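Endoribonuclease ToxN (Bacillus thuringiensis, PDB 4ATO) acts as the toxin of a type III toxin-antitoxin system, an endoribonuclease that cuts A-rich RNA and is held in a triangular assembly by its antitoxin RNA ToxI. Local coordinates at residues V69-G80 and L113-L121. Numbering follows the deposited sequence.
Sequences VKLFDNDEKRIG and LMLKQYLFL. With nucleotides of chain B; nucleotides of chain C.
Phe120 of helix 108-139 turns one ring face to Leu71 CA and the backbone N of Phe72 on the β-hairpin of strands 68-72 and 78-89 at the sheet margin, and illustrates how a helix packed across a sheet can set an aromatic face against the backbone of an edge strand. Its CG is anti to the backbone N (chi1 175°), which carries the ring against the strand: Leu71 CA makes a CH-pi contact 3.9 Å from the ring centroid. Further apolar contacts join Leu71 CD2 to Leu121 CG (3.8 Å) and Ile79 CB to Leu113 CD2 (3.9 Å).

Polar bonds tie the helix to the hairpin at its turn and to the start of strand 78-89. At the turn, Asp73 OD2 forms a salt bridge with Lys116 NZ (3.1 Å), an amine also bonded to a modified side chain of another protein chain. Asp73 OD1 accepts from Asp75 N, in an Asx turn, and from Lys77 N, on opposite faces of the carboxylate. On strand 78-89, Gln117 NE2 donates to Ile79 O at 2.7 Å, the N-H...O path nearly straight (163°) and the donor above the carbonyl plane.

RNA uses both elements. Lys70 NZ and Arg78 NH1 donate to OP1 of U16 of chain C, with a weaker bond from Arg78 NH2; the Tyr118 ring has C6 of U10 of chain B over one face, and A33 of chain B sends N6 to Arg78 O at 3.0 Å.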
ATOM      1  N   VAL A  69     -18.099 -13.052 -10.130  1.00 25.41           N
ATOM      2  CA  VAL A  69     -17.563 -12.004  -9.287  1.00 24.13           C
ATOM      3  C   VAL A  69     -18.636 -11.684  -8.259  1.00 24.38           C
ATOM      4  O   VAL A  69     -19.739 -11.254  -8.606  1.00 25.97           O
ATOM      5  CB  VAL A  69     -17.214 -10.746 -10.111  1.00 24.20           C
ATOM      6  CG1 VAL A  69     -16.753  -9.610  -9.188  1.00 21.82           C
ATOM      7  CG2 VAL A  69     -16.144 -11.081 -11.169  1.00 22.08           C
ATOM      8  N   LYS A  70     -18.321 -11.932  -6.997  1.00 17.60           N
ATOM      9  CA  LYS A  70     -19.228 -11.620  -5.916  1.00 24.02           C
ATOM     10  C   LYS A  70     -19.076 -10.155  -5.512  1.00 27.59           C
ATOM     11  O   LYS A  70     -17.965  -9.664  -5.313  1.00 26.93           O
ATOM     12  CB  LYS A  70     -18.966 -12.551  -4.738  1.00 21.75           C
ATOM     13  CG  LYS A  70     -19.266 -13.999  -5.067  1.00 28.99           C
ATOM     14  CD  LYS A  70     -18.808 -14.970  -3.985  1.00 24.62           C
ATOM     15  CE  LYS A  70     -19.397 -16.365  -4.251  1.00 37.25           C
ATOM     16  NZ  LYS A  70     -19.030 -17.398  -3.231  1.00 38.59           N
ATOM     17  N   LEU A  71     -20.173  -9.450  -5.409  1.00 28.91           N
ATOM     18  CA  LEU A  71     -20.167  -8.076  -4.963  1.00 29.75           C
ATOM     19  C   LEU A  71     -20.484  -7.980  -3.476  1.00 29.90           C
ATOM     20  O   LEU A  71     -21.309  -8.696  -2.990  1.00 24.72           O
ATOM     21  CB  LEU A  71     -21.184  -7.270  -5.742  1.00 31.47           C
ATOM     22  CG  LEU A  71     -21.007  -7.027  -7.225  1.00 36.32           C
ATOM     23  CD1 LEU A  71     -21.454  -8.217  -8.033  1.00 28.46           C
ATOM     24  CD2 LEU A  71     -21.760  -5.795  -7.642  1.00 34.94           C
ATOM     25  N   PHE A  72     -19.813  -7.081  -2.774  1.00 21.84           N
ATOM     26  CA  PHE A  72     -20.058  -6.862  -1.355  1.00 25.79           C
ATOM     27  C   PHE A  72     -20.217  -5.375  -1.067  1.00 30.89           C
ATOM     28  O   PHE A  72     -19.569  -4.544  -1.707  1.00 30.16           O
ATOM     29  CB  PHE A  72     -18.904  -7.418  -0.516  1.00 28.01           C
ATOM     30  CG  PHE A  72     -18.701  -8.897  -0.675  1.00 32.70           C
ATOM     31  CD1 PHE A  72     -17.856  -9.392  -1.659  1.00 24.80           C
ATOM     32  CD2 PHE A  72     -19.362  -9.789   0.153  1.00 30.25           C
ATOM     33  CE1 PHE A  72     -17.672 -10.756  -1.808  1.00 32.98           C
ATOM     34  CE2 PHE A  72     -19.186 -11.148   0.015  1.00 28.39           C
ATOM     35  CZ  PHE A  72     -18.343 -11.639  -0.972  1.00 27.93           C
ATOM     36  N   ASP A  73     -21.070  -5.040  -0.101  1.00 28.24           N
ATOM     37  CA  ASP A  73     -21.216  -3.642   0.306  1.00 29.52           C
ATOM     38  C   ASP A  73     -20.237  -3.313   1.430  1.00 28.31           C
ATOM     39  O   ASP A  73     -19.480  -4.177   1.861  1.00 35.21           O
ATOM     40  CB  ASP A  73     -22.688  -3.267   0.622  1.00 26.84           C
ATOM     41  CG  ASP A  73     -23.183  -3.741   2.006  1.00 34.94           C
ATOM     42  OD1 ASP A  73     -22.412  -4.285   2.834  1.00 30.25           O
ATOM     43  OD2 ASP A  73     -24.392  -3.543   2.267  1.00 38.28           O
ATOM     44  N   ASN A  74     -20.239  -2.085   1.896  1.00 32.16           N
ATOM     45  CA  ASN A  74     -19.294  -1.647   2.901  1.00 39.35           C
ATOM     46  C   ASN A  74     -19.384  -2.338   4.228  1.00 43.07           C
ATOM     47  O   ASN A  74     -18.448  -2.353   4.961  1.00 43.02           O
ATOM     48  CB  ASN A  74     -19.402  -0.158   3.113  1.00 43.11           C
ATOM     49  CG  ASN A  74     -18.779   0.610   2.002  1.00 61.19           C
ATOM     50  OD1 ASN A  74     -18.197   0.034   1.103  1.00 70.84           O
ATOM     51  ND2 ASN A  74     -18.896   1.908   2.047  1.00 71.06           N
ATOM     52  N   ASP A  75     -20.528  -2.915   4.527  1.00 50.33           N
ATOM     53  CA  ASP A  75     -20.694  -3.648   5.754  1.00 51.14           C
ATOM     54  C   ASP A  75     -20.521  -5.126   5.513  1.00 65.38           C
ATOM     55  O   ASP A  75     -20.711  -5.926   6.382  1.00 88.06           O
ATOM     56  CB  ASP A  75     -22.033  -3.318   6.379  1.00 46.90           C
ATOM     57  CG  ASP A  75     -22.131  -1.872   6.764  1.00 52.22           C
ATOM     58  OD1 ASP A  75     -21.308  -1.419   7.550  1.00 56.31           O
ATOM     59  OD2 ASP A  75     -23.003  -1.179   6.265  1.00 58.34           O
ATOM     60  N   GLU A  76     -20.136  -5.468   4.305  1.00 52.05           N
ATOM     61  CA  GLU A  76     -19.826  -6.829   3.980  1.00 48.66           C
ATOM     62  C   GLU A  76     -20.991  -7.717   3.651  1.00 39.38           C
ATOM     63  O   GLU A  76     -20.844  -8.897   3.637  1.00 32.89           O
ATOM     64  CB  GLU A  76     -19.099  -7.448   5.133  1.00 59.16           C
ATOM     65  CG  GLU A  76     -17.642  -7.586   4.889  1.00 56.10           C
ATOM     66  CD  GLU A  76     -16.866  -6.878   5.936  1.00 65.13           C
ATOM     67  OE1 GLU A  76     -16.896  -5.654   5.921  1.00 69.80           O
ATOM     68  OE2 GLU A  76     -16.256  -7.549   6.772  1.00 69.58           O
ATOM     69  N   LYS A  77     -22.142  -7.148   3.393  1.00 37.95           N
ATOM     70  CA  LYS A  77     -23.264  -7.936   2.962  1.00 36.54           C
ATOM     71  C   LYS A  77     -23.137  -8.299   1.499  1.00 33.99           C
ATOM     72  O   LYS A  77     -22.572  -7.563   0.742  1.00 28.81           O
ATOM     73  CB  LYS A  77     -24.547  -7.180   3.196  1.00 40.35           C
ATOM     74  CG  LYS A  77     -24.553  -6.457   4.506  1.00 50.31           C
ATOM     75  CD  LYS A  77     -25.732  -6.858   5.342  1.00 60.22           C
ATOM     76  CE  LYS A  77     -26.894  -5.928   5.109  1.00 71.94           C
ATOM     77  NZ  LYS A  77     -28.076  -6.673   4.616  1.00 67.84           N
ATOM     78  N   ARG A  78     -23.672  -9.446   1.119  1.00 27.01           N
ATOM     79  CA  ARG A  78     -23.629  -9.853  -0.270  1.00 30.15           C
ATOM     80  C   ARG A  78     -24.663  -9.050  -1.050  1.00 34.34           C
ATOM     81  O   ARG A  78     -25.830  -8.980  -0.669  1.00 29.48           O
ATOM     82  CB  ARG A  78     -23.883 -11.357  -0.376  1.00 22.31           C
ATOM     83  CG  ARG A  78     -22.865 -12.154   0.449  1.00 29.66           C
ATOM     84  CD  ARG A  78     -23.232 -13.628   0.594  1.00 30.12           C
ATOM     85  NE  ARG A  78     -22.311 -14.314   1.500  1.00 31.41           N
ATOM     86  CZ  ARG A  78     -21.159 -14.858   1.113  1.00 33.89           C
ATOM     87  NH1 ARG A  78     -20.795 -14.802  -0.162  1.00 30.74           N
ATOM     88  NH2 ARG A  78     -20.373 -15.461   1.993  1.00 29.74           N
ATOM     89  N   ILE A  79     -24.222  -8.420  -2.130  1.00 31.61           N
ATOM     90  CA  ILE A  79     -25.118  -7.600  -2.927  1.00 30.21           C
ATOM     91  C   ILE A  79     -25.023  -7.962  -4.406  1.00 31.25           C
ATOM     92  O   ILE A  79     -24.873  -7.088  -5.252  1.00 30.32           O
ATOM     93  CB  ILE A  79     -24.841  -6.087  -2.742  1.00 20.20           C
ATOM     94  CG1 ILE A  79     -23.347  -5.783  -2.899  1.00 24.96           C
ATOM     95  CG2 ILE A  79     -25.308  -5.599  -1.383  1.00 23.28           C
ATOM     96  CD1 ILE A  79     -23.047  -4.294  -3.023  1.00 27.52           C
ATOM     97  N   GLY A  80     -25.120  -9.248  -4.722  1.00 31.68           N
ATOM     98  CA  GLY A  80     -25.141  -9.661  -6.116  1.00 25.43           C
ATOM     99  C   GLY A  80     -23.921 -10.460  -6.531  1.00 28.10           C
ATOM    100  O   GLY A  80     -22.869 -10.435  -5.874  1.00 27.88           O
ATOM    101  N   LEU A 113     -29.397   0.272  -3.764  1.00 33.29           N
ATOM    102  CA  LEU A 113     -28.711  -1.011  -3.881  1.00 36.24           C
ATOM    103  C   LEU A 113     -27.788  -0.915  -5.087  1.00 36.54           C
ATOM    104  O   LEU A 113     -26.595  -1.229  -5.031  1.00 31.04           O
ATOM    105  CB  LEU A 113     -29.740  -2.114  -4.121  1.00 32.20           C
ATOM    106  CG  LEU A 113     -29.452  -3.608  -3.906  1.00 35.86           C
ATOM    107  CD1 LEU A 113     -30.127  -4.466  -4.982  1.00 28.91           C
ATOM    108  CD2 LEU A 113     -27.989  -3.958  -3.779  1.00 23.61           C
ATOM    109  N   MET A 114     -28.366  -0.454  -6.181  1.00 30.25           N
ATOM    110  CA  MET A 114     -27.647  -0.307  -7.436  1.00 32.05           C
ATOM    111  C   MET A 114     -26.439   0.643  -7.307  1.00 28.78           C
ATOM    112  O   MET A 114     -25.395   0.410  -7.907  1.00 31.18           O
ATOM    113  CB  MET A 114     -28.623   0.211  -8.484  1.00 32.81           C
ATOM    114  CG  MET A 114     -28.343  -0.255  -9.864  1.00 57.01           C
ATOM    115  SD  MET A 114     -29.750  -1.155 -10.523  1.00 50.55           S
ATOM    116  CE  MET A 114     -28.920  -1.908 -11.900  1.00 78.34           C
ATOM    117  N   LEU A 115     -26.586   1.714  -6.529  1.00 24.38           N
ATOM    118  CA  LEU A 115     -25.450   2.590  -6.251  1.00 29.33           C
ATOM    119  C   LEU A 115     -24.339   1.813  -5.541  1.00 26.83           C
ATOM    120  O   LEU A 115     -23.179   1.901  -5.930  1.00 29.41           O
ATOM    121  CB  LEU A 115     -25.875   3.808  -5.420  1.00 26.27           C
ATOM    122  CG  LEU A 115     -24.801   4.840  -5.054  1.00 34.52           C
ATOM    123  CD1 LEU A 115     -24.147   5.418  -6.302  1.00 31.45           C
ATOM    124  CD2 LEU A 115     -25.394   5.953  -4.213  1.00 42.24           C
ATOM    125  N   LYS A 116     -24.698   1.053  -4.506  1.00 27.09           N
ATOM    126  CA  LYS A 116     -23.712   0.254  -3.775  1.00 30.87           C
ATOM    127  C   LYS A 116     -22.999  -0.696  -4.726  1.00 25.78           C
ATOM    128  O   LYS A 116     -21.782  -0.879  -4.655  1.00 26.07           O
ATOM    129  CB  LYS A 116     -24.370  -0.546  -2.653  1.00 29.78           C
ATOM    130  CG  LYS A 116     -24.792   0.295  -1.444  1.00 31.88           C
ATOM    131  CD  LYS A 116     -25.231  -0.609  -0.331  1.00 39.27           C
ATOM    132  CE  LYS A 116     -25.578   0.151   0.929  1.00 41.67           C
ATOM    133  NZ  LYS A 116     -25.848  -0.834   2.015  1.00 30.75           N
ATOM    134  N   GLN A 117     -23.767  -1.292  -5.629  1.00 24.14           N
ATOM    135  CA  GLN A 117     -23.208  -2.232  -6.580  1.00 26.56           C
ATOM    136  C   GLN A 117     -22.253  -1.499  -7.509  1.00 31.26           C
ATOM    137  O   GLN A 117     -21.186  -2.016  -7.842  1.00 28.27           O
ATOM    138  CB  GLN A 117     -24.317  -2.928  -7.364  1.00 26.29           C
ATOM    139  CG  GLN A 117     -25.106  -3.946  -6.523  1.00 24.05           C
ATOM    140  CD  GLN A 117     -26.240  -4.586  -7.300  1.00 30.33           C
ATOM    141  OE1 GLN A 117     -26.997  -3.901  -7.996  1.00 26.56           O
ATOM    142  NE2 GLN A 117     -26.360  -5.907  -7.193  1.00 29.92           N
ATOM    143  N   TYR A 118     -22.628  -0.281  -7.905  1.00 31.39           N
ATOM    144  CA  TYR A 118     -21.754   0.521  -8.742  1.00 29.04           C
ATOM    145  C   TYR A 118     -20.459   0.867  -8.007  1.00 29.28           C
ATOM    146  O   TYR A 118     -19.386   0.743  -8.568  1.00 29.80           O
ATOM    147  CB  TYR A 118     -22.423   1.807  -9.250  1.00 23.86           C
ATOM    148  CG  TYR A 118     -21.437   2.660 -10.015  1.00 27.96           C
ATOM    149  CD1 TYR A 118     -21.030   2.294 -11.297  1.00 32.24           C
ATOM    150  CD2 TYR A 118     -20.870   3.796  -9.445  1.00 30.11           C
ATOM    151  CE1 TYR A 118     -20.108   3.047 -12.007  1.00 26.50           C
ATOM    152  CE2 TYR A 118     -19.938   4.560 -10.147  1.00 29.88           C
ATOM    153  CZ  TYR A 118     -19.565   4.176 -11.434  1.00 30.37           C
ATOM    154  OH  TYR A 118     -18.644   4.907 -12.153  1.00 33.38           O
ATOM    155  N   LEU A 119     -20.560   1.300  -6.756  1.00 31.32           N
ATOM    156  CA  LEU A 119     -19.360   1.687  -6.029  1.00 32.51           C
ATOM    157  C   LEU A 119     -18.420   0.496  -5.850  1.00 32.99           C
ATOM    158  O   LEU A 119     -17.212   0.651  -5.973  1.00 29.16           O
ATOM    159  CB  LEU A 119     -19.693   2.341  -4.693  1.00 28.69           C
ATOM    160  CG  LEU A 119     -20.455   3.675  -4.738  1.00 34.92           C
ATOM    161  CD1 LEU A 119     -20.635   4.225  -3.331  1.00 39.07           C
ATOM    162  CD2 LEU A 119     -19.749   4.694  -5.602  1.00 30.72           C
ATOM    163  N   PHE A 120     -18.966  -0.691  -5.595  1.00 28.90           N
ATOM    164  CA  PHE A 120     -18.115  -1.875  -5.498  1.00 28.29           C
ATOM    165  C   PHE A 120     -17.438  -2.171  -6.842  1.00 35.03           C
ATOM    166  O   PHE A 120     -16.242  -2.470  -6.887  1.00 31.43           O
ATOM    167  CB  PHE A 120     -18.891  -3.122  -5.049  1.00 25.95           C
ATOM    168  CG  PHE A 120     -18.052  -4.384  -5.053  1.00 30.08           C
ATOM    169  CD1 PHE A 120     -17.951  -5.170  -6.197  1.00 26.81           C
ATOM    170  CD2 PHE A 120     -17.325  -4.751  -3.925  1.00 28.66           C
ATOM    171  CE1 PHE A 120     -17.153  -6.318  -6.213  1.00 25.55           C
ATOM    172  CE2 PHE A 120     -16.531  -5.895  -3.920  1.00 28.13           C
ATOM    173  CZ  PHE A 120     -16.443  -6.687  -5.070  1.00 29.48           C
ATOM    174  N   LEU A 121     -18.205  -2.105  -7.928  1.00 28.60           N
ATOM    175  CA  LEU A 121     -17.699  -2.551  -9.223  1.00 25.02           C
ATOM    176  C   LEU A 121     -16.622  -1.638  -9.764  1.00 32.58           C
ATOM    177  O   LEU A 121     -15.685  -2.107 -10.388  1.00 28.87           O
ATOM    178  CB  LEU A 121     -18.823  -2.712 -10.248  1.00 25.16           C
ATOM    179  CG  LEU A 121     -19.547  -4.058 -10.131  1.00 38.34           C
ATOM    180  CD1 LEU A 121     -20.724  -4.109 -11.077  1.00 42.48           C
ATOM    181  CD2 LEU A 121     -18.601  -5.231 -10.392  1.00 27.95           C
TER
ATOM    182  P     A B  33     -36.185  -6.470  -2.593  1.00 39.11           P
ATOM    183  OP1   A B  33     -37.659  -6.411  -2.757  1.00 47.62           O
ATOM    184  OP2   A B  33     -35.615  -7.333  -1.526  1.00 50.27           O
ATOM    185  O5'   A B  33     -35.506  -6.816  -3.974  1.00 49.76           O
ATOM    186  C5'   A B  33     -35.399  -5.847  -5.004  1.00 40.03           C
ATOM    187  C4'   A B  33     -34.663  -6.413  -6.183  1.00 31.71           C
ATOM    188  O4'   A B  33     -33.240  -6.470  -5.867  1.00 31.94           O
ATOM    189  C3'   A B  33     -35.071  -7.825  -6.552  1.00 30.03           C
ATOM    190  O3'   A B  33     -34.891  -8.007  -7.941  1.00 46.02           O
ATOM    191  C2'   A B  33     -34.061  -8.688  -5.792  1.00 31.38           C
ATOM    192  O2'   A B  33     -33.817  -9.955  -6.366  1.00 37.19           O
ATOM    193  C1'   A B  33     -32.805  -7.819  -5.804  1.00 32.69           C
ATOM    194  N9    A B  33     -32.000  -7.976  -4.596  1.00 40.69           N
ATOM    195  C8    A B  33     -32.493  -8.034  -3.311  1.00 37.33           C
ATOM    196  N7    A B  33     -31.567  -8.191  -2.400  1.00 41.29           N
ATOM    197  C5    A B  33     -30.391  -8.244  -3.135  1.00 41.19           C
ATOM    198  C6    A B  33     -29.050  -8.405  -2.753  1.00 37.67           C
ATOM    199  N6    A B  33     -28.651  -8.534  -1.488  1.00 29.58           N
ATOM    200  N1    A B  33     -28.122  -8.422  -3.736  1.00 33.15           N
ATOM    201  C2    A B  33     -28.519  -8.286  -5.004  1.00 32.55           C
ATOM    202  N3    A B  33     -29.746  -8.130  -5.490  1.00 34.12           N
ATOM    203  C4    A B  33     -30.645  -8.130  -4.494  1.00 36.20           C
ATOM    204  P     U B  10     -18.076   8.389 -11.420  1.00 32.17           P
ATOM    205  OP1   U B  10     -17.667   6.971 -11.280  1.00 28.74           O
ATOM    206  OP2   U B  10     -17.648   9.139 -12.628  1.00 27.90           O
ATOM    207  O5'   U B  10     -19.643   8.525 -11.239  1.00 29.34           O
ATOM    208  C5'   U B  10     -20.539   7.907 -12.152  1.00 41.16           C
ATOM    209  C4'   U B  10     -21.951   8.403 -11.969  1.00 36.23           C
ATOM    210  O4'   U B  10     -22.813   7.724 -12.919  1.00 39.30           O
ATOM    211  C3'   U B  10     -22.558   8.141 -10.591  1.00 33.08           C
ATOM    212  O3'   U B  10     -23.523   9.161 -10.295  1.00 37.92           O
ATOM    213  C2'   U B  10     -23.279   6.820 -10.807  1.00 34.42           C
ATOM    214  O2'   U B  10     -24.311   6.560  -9.887  1.00 35.09           O
ATOM    215  C1'   U B  10     -23.813   7.002 -12.227  1.00 26.18           C
ATOM    216  N1    U B  10     -24.047   5.746 -12.954  1.00 37.85           N
ATOM    217  C2    U B  10     -25.333   5.503 -13.402  1.00 37.27           C
ATOM    218  O2    U B  10     -26.257   6.263 -13.208  1.00 42.52           O
ATOM    219  N3    U B  10     -25.506   4.339 -14.106  1.00 26.61           N
ATOM    220  C4    U B  10     -24.533   3.398 -14.379  1.00 33.45           C
ATOM    221  O4    U B  10     -24.846   2.386 -15.011  1.00 30.00           O
ATOM    222  C5    U B  10     -23.221   3.722 -13.885  1.00 28.54           C
ATOM    223  C6    U B  10     -23.021   4.861 -13.211  1.00 33.02           C
TER
ATOM    224  P     U C  16     -17.392 -17.198   0.152  1.00 31.05           P
ATOM    225  OP1   U C  16     -18.556 -16.699  -0.621  1.00 31.31           O
ATOM    226  OP2   U C  16     -16.867 -18.548  -0.146  1.00 38.80           O
ATOM    227  O5'   U C  16     -16.210 -16.134   0.098  1.00 35.39           O
ATOM    228  C5'   U C  16     -16.465 -14.754   0.299  1.00 36.42           C
ATOM    229  C4'   U C  16     -15.193 -13.946   0.288  1.00 26.85           C
ATOM    230  O4'   U C  16     -14.298 -14.405   1.344  1.00 34.05           O
ATOM    231  C3'   U C  16     -14.342 -14.063  -0.966  1.00 25.50           C
ATOM    232  O3'   U C  16     -14.843 -13.319  -2.064  1.00 26.58           O
ATOM    233  C2'   U C  16     -12.977 -13.609  -0.468  1.00 29.37           C
ATOM    234  O2'   U C  16     -12.934 -12.200  -0.312  1.00 39.81           O
ATOM    235  C1'   U C  16     -12.948 -14.254   0.921  1.00 31.07           C
ATOM    236  N1    U C  16     -12.305 -15.584   0.871  1.00 30.98           N
ATOM    237  C2    U C  16     -10.923 -15.584   0.800  1.00 36.22           C
ATOM    238  O2    U C  16     -10.256 -14.560   0.825  1.00 38.53           O
ATOM    239  N3    U C  16     -10.345 -16.827   0.708  1.00 33.78           N
ATOM    240  C4    U C  16     -11.008 -18.040   0.648  1.00 39.76           C
ATOM    241  O4    U C  16     -10.355 -19.077   0.552  1.00 33.06           O
ATOM    242  C5    U C  16     -12.437 -17.954   0.699  1.00 32.63           C
ATOM    243  C6    U C  16     -13.026 -16.757   0.798  1.00 28.01           C
TER
HETATM  244  O   HOH W   1     -23.296  -0.555   3.249  1.00 52.39           O